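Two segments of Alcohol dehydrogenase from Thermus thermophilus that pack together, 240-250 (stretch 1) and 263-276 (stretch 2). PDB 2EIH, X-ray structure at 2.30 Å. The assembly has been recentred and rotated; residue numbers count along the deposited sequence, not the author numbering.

Stretch 1, residues 240-250: VDHTGALYFEG
Stretch 2, residues 263-276: IAGASSGYEGTLPF

Irregular segments can pack closely when a short piece of sheet sets their register and small residues let the chains approach. The alcohol dehydrogenase of Thermus thermophilus offers an example, burying 708 Å² between residues 240-250 and 263-276. Val 240 and Asp 241 end a strand, and Asp 241 bridges in parallel to Ile 263, with CA atoms 5.0 Å apart. The one hydrogen bond between the stretches runs from Ala 264 N to Asp 241 O (3.0 Å, 163°); the same oxygen receives a CA-H contact from Ile 263 CA at 3.2 Å. The Asp 241 side chain (chi1 t) reaches forward to the loop that follows, OD2 accepting from Thr 243 N and Thr 243 OG1, each at 3.0 Å, and weakly from Gly 244 N at 3.3 Å.

Beyond the bridge the register passes to His 242 with Ala 264 (CA-CA 4.7 Å), then skips Gly 265 so that Thr 243 pairs with Ala 266 (CA-CA 4.3 Å). Gly 244 has phi/psi 49/-169, and a CB on it would lie 3.0 Å from Ala 266 CB, a clash. Ala 245, also at positive phi (49/29) and the most covered residue of the contact, points its methyl toward stretch 2, with CB 3.2 Å from Ser 268 CB.

Around this centre Phe 248 and Ile 263 are buried, while Leu 246, Tyr 270 and Glu 249 are exposed. Phe 248 (chi1 t, chi2 55°), starting a helix, points toward stretch 2: its CE1 lies 3.6 Å from Ile 263 CD1 (Ile 263 is m,t), while Leu 274 CG meets the ring edge, 3.8 Å from Phe 248 CD2. Tyr 270 (chi1 p) brings its ring edge to Leu 246 (t,p), with Leu 246 CD1 4.0 Å from Tyr 270 CE1. The extended aliphatic part of Glu 249 (t,t) meets the proline ring, Glu 249 CG to Pro 275 CG being 4.0 Å.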

# COMPACT_ATOMS: atom_id res chain seq x y z
N VAL A 240 -14.14 -8.60 12.40
CA VAL A 240 -14.66 -9.47 11.35
C VAL A 240 -16.10 -9.81 11.71
O VAL A 240 -16.35 -10.48 12.70
CB VAL A 240 -13.87 -10.77 11.25
CG1 VAL A 240 -14.44 -11.62 10.14
CG2 VAL A 240 -12.41 -10.48 11.03
N ASP A 241 -17.03 -9.34 10.90
CA ASP A 241 -18.45 -9.58 11.15
C ASP A 241 -19.14 -10.22 9.94
O ASP A 241 -18.95 -9.78 8.81
CB ASP A 241 -19.12 -8.25 11.48
CG ASP A 241 -20.51 -8.44 12.03
OD1 ASP A 241 -21.22 -7.43 12.24
OD2 ASP A 241 -20.89 -9.59 12.26
N HIS A 242 -19.94 -11.26 10.17
CA HIS A 242 -20.64 -11.90 9.06
C HIS A 242 -22.13 -11.94 9.34
O HIS A 242 -22.89 -12.58 8.62
CB HIS A 242 -20.14 -13.33 8.85
CG HIS A 242 -20.52 -14.27 9.96
ND1 HIS A 242 -19.86 -14.29 11.17
CD2 HIS A 242 -21.52 -15.17 10.06
CE1 HIS A 242 -20.43 -15.18 11.96
NE2 HIS A 242 -21.44 -15.72 11.31
N THR A 243 -22.54 -11.26 10.40
CA THR A 243 -23.95 -11.24 10.75
C THR A 243 -24.50 -9.82 10.61
O THR A 243 -25.35 -9.57 9.76
CB THR A 243 -24.15 -11.75 12.19
OG1 THR A 243 -23.42 -10.93 13.12
CG2 THR A 243 -23.66 -13.19 12.30
N GLY A 244 -23.99 -8.90 11.42
CA GLY A 244 -24.43 -7.52 11.37
C GLY A 244 -25.94 -7.38 11.39
O GLY A 244 -26.66 -8.34 11.65
N ALA A 245 -26.41 -6.17 11.11
CA ALA A 245 -27.84 -5.89 11.08
C ALA A 245 -28.57 -6.41 12.31
O ALA A 245 -29.76 -6.75 12.24
CB ALA A 245 -28.45 -6.49 9.82
N LEU A 246 -27.87 -6.48 13.43
CA LEU A 246 -28.48 -6.95 14.67
C LEU A 246 -27.61 -6.56 15.85
O LEU A 246 -28.10 -5.98 16.82
CB LEU A 246 -28.67 -8.46 14.63
CG LEU A 246 -29.22 -9.11 15.92
CD1 LEU A 246 -30.43 -8.36 16.44
CD2 LEU A 246 -29.57 -10.56 15.62
N TYR A 247 -26.33 -6.87 15.76
CA TYR A 247 -25.41 -6.52 16.84
C TYR A 247 -24.49 -5.42 16.34
O TYR A 247 -23.64 -4.93 17.08
CB TYR A 247 -24.56 -7.73 17.25
CG TYR A 247 -25.34 -9.02 17.40
CD1 TYR A 247 -25.64 -9.81 16.29
CD2 TYR A 247 -25.76 -9.46 18.66
CE1 TYR A 247 -26.34 -11.00 16.42
CE2 TYR A 247 -26.46 -10.65 18.80
CZ TYR A 247 -26.75 -11.42 17.68
OH TYR A 247 -27.45 -12.60 17.82
N PHE A 248 -24.67 -5.03 15.08
CA PHE A 248 -23.83 -4.01 14.47
C PHE A 248 -23.65 -2.79 15.34
O PHE A 248 -22.60 -2.17 15.35
CB PHE A 248 -24.39 -3.60 13.12
CG PHE A 248 -23.41 -2.83 12.27
CD1 PHE A 248 -22.17 -3.37 11.96
CD2 PHE A 248 -23.74 -1.58 11.75
CE1 PHE A 248 -21.26 -2.68 11.17
CE2 PHE A 248 -22.85 -0.88 10.95
CZ PHE A 248 -21.60 -1.43 10.66
N GLU A 249 -24.70 -2.43 16.08
CA GLU A 249 -24.61 -1.27 16.95
C GLU A 249 -23.62 -1.58 18.06
O GLU A 249 -22.87 -0.71 18.51
CB GLU A 249 -25.98 -0.97 17.54
CG GLU A 249 -26.03 0.30 18.35
CD GLU A 249 -27.34 0.45 19.07
OE1 GLU A 249 -27.61 -0.36 19.99
OE2 GLU A 249 -28.11 1.38 18.72
N GLY A 250 -23.62 -2.84 18.50
CA GLY A 250 -22.72 -3.26 19.55
C GLY A 250 -21.29 -3.34 19.05
O GLY A 250 -20.34 -3.04 19.78
N ILE A 263 -17.26 -6.69 6.71
CA ILE A 263 -18.54 -7.38 6.71
C ILE A 263 -18.72 -8.31 5.53
O ILE A 263 -18.67 -7.89 4.38
CB ILE A 263 -19.69 -6.37 6.74
CG1 ILE A 263 -19.76 -5.70 8.11
CG2 ILE A 263 -21.00 -7.07 6.41
CD1 ILE A 263 -20.88 -4.72 8.26
N ALA A 264 -18.95 -9.58 5.84
CA ALA A 264 -19.13 -10.61 4.83
C ALA A 264 -20.51 -10.57 4.18
O ALA A 264 -20.78 -9.74 3.31
CB ALA A 264 -18.89 -11.98 5.45
N GLY A 265 -21.36 -11.49 4.61
CA GLY A 265 -22.70 -11.56 4.07
C GLY A 265 -23.73 -11.20 5.12
O GLY A 265 -24.71 -11.93 5.32
N ALA A 266 -23.50 -10.08 5.79
CA ALA A 266 -24.41 -9.61 6.83
C ALA A 266 -25.77 -9.21 6.25
O ALA A 266 -26.11 -8.02 6.21
CB ALA A 266 -23.79 -8.45 7.59
N SER A 267 -26.53 -10.20 5.80
CA SER A 267 -27.85 -9.97 5.24
C SER A 267 -28.90 -10.34 6.28
O SER A 267 -29.83 -11.09 6.00
CB SER A 267 -28.05 -10.82 3.98
OG SER A 267 -29.36 -10.64 3.43
N SER A 268 -28.73 -9.82 7.49
CA SER A 268 -29.65 -10.10 8.58
C SER A 268 -30.98 -9.40 8.37
O SER A 268 -31.30 -8.96 7.26
CB SER A 268 -29.03 -9.68 9.92
OG SER A 268 -29.79 -10.16 11.02
N GLY A 269 -31.77 -9.28 9.44
CA GLY A 269 -33.07 -8.64 9.35
C GLY A 269 -33.07 -7.13 9.21
O GLY A 269 -32.48 -6.57 8.29
N TYR A 270 -33.77 -6.47 10.13
CA TYR A 270 -33.87 -5.02 10.12
C TYR A 270 -32.49 -4.37 10.11
O TYR A 270 -31.49 -5.02 10.41
CB TYR A 270 -34.64 -4.53 11.36
CG TYR A 270 -33.84 -4.57 12.64
CD1 TYR A 270 -33.32 -5.77 13.14
CD2 TYR A 270 -33.58 -3.39 13.36
CE1 TYR A 270 -32.57 -5.80 14.32
CE2 TYR A 270 -32.83 -3.42 14.54
CZ TYR A 270 -32.33 -4.62 15.01
OH TYR A 270 -31.59 -4.64 16.17
N GLU A 271 -32.46 -3.09 9.76
CA GLU A 271 -31.22 -2.34 9.72
C GLU A 271 -31.31 -1.20 10.72
O GLU A 271 -30.51 -0.27 10.69
CB GLU A 271 -30.97 -1.82 8.30
CG GLU A 271 -32.21 -1.29 7.60
CD GLU A 271 -32.23 -1.67 6.13
OE1 GLU A 271 -31.25 -1.38 5.42
OE2 GLU A 271 -33.24 -2.26 5.68
N GLY A 272 -32.29 -1.30 11.61
CA GLY A 272 -32.50 -0.30 12.64
C GLY A 272 -32.36 1.13 12.17
O GLY A 272 -33.29 1.70 11.59
N THR A 273 -31.19 1.71 12.42
CA THR A 273 -30.89 3.07 12.02
C THR A 273 -29.39 3.26 11.83
O THR A 273 -28.95 4.17 11.12
CB THR A 273 -31.40 4.09 13.07
OG1 THR A 273 -31.10 3.62 14.38
CG2 THR A 273 -32.91 4.30 12.93
N LEU A 274 -28.60 2.39 12.45
CA LEU A 274 -27.14 2.45 12.35
C LEU A 274 -26.62 3.82 12.79
O LEU A 274 -26.53 4.75 11.99
CB LEU A 274 -26.69 2.16 10.92
CG LEU A 274 -26.51 0.69 10.52
CD1 LEU A 274 -27.73 -0.13 10.90
CD2 LEU A 274 -26.24 0.60 9.02
N PRO A 275 -26.25 3.95 14.08
CA PRO A 275 -25.74 5.21 14.63
C PRO A 275 -24.54 5.80 13.90
O PRO A 275 -23.38 5.53 14.26
CB PRO A 275 -25.43 4.84 16.08
CG PRO A 275 -25.06 3.40 15.98
CD PRO A 275 -26.13 2.86 15.06
N PHE A 276 -24.82 6.60 12.88
CA PHE A 276 -23.78 7.26 12.10
C PHE A 276 -23.12 8.30 12.98
O PHE A 276 -23.40 8.37 14.17
CB PHE A 276 -24.40 7.93 10.86
CG PHE A 276 -25.26 9.14 11.18
CD1 PHE A 276 -24.71 10.42 11.17
CD2 PHE A 276 -26.61 8.99 11.47
CE1 PHE A 276 -25.50 11.53 11.45
CE2 PHE A 276 -27.41 10.10 11.74
CZ PHE A 276 -26.85 11.37 11.73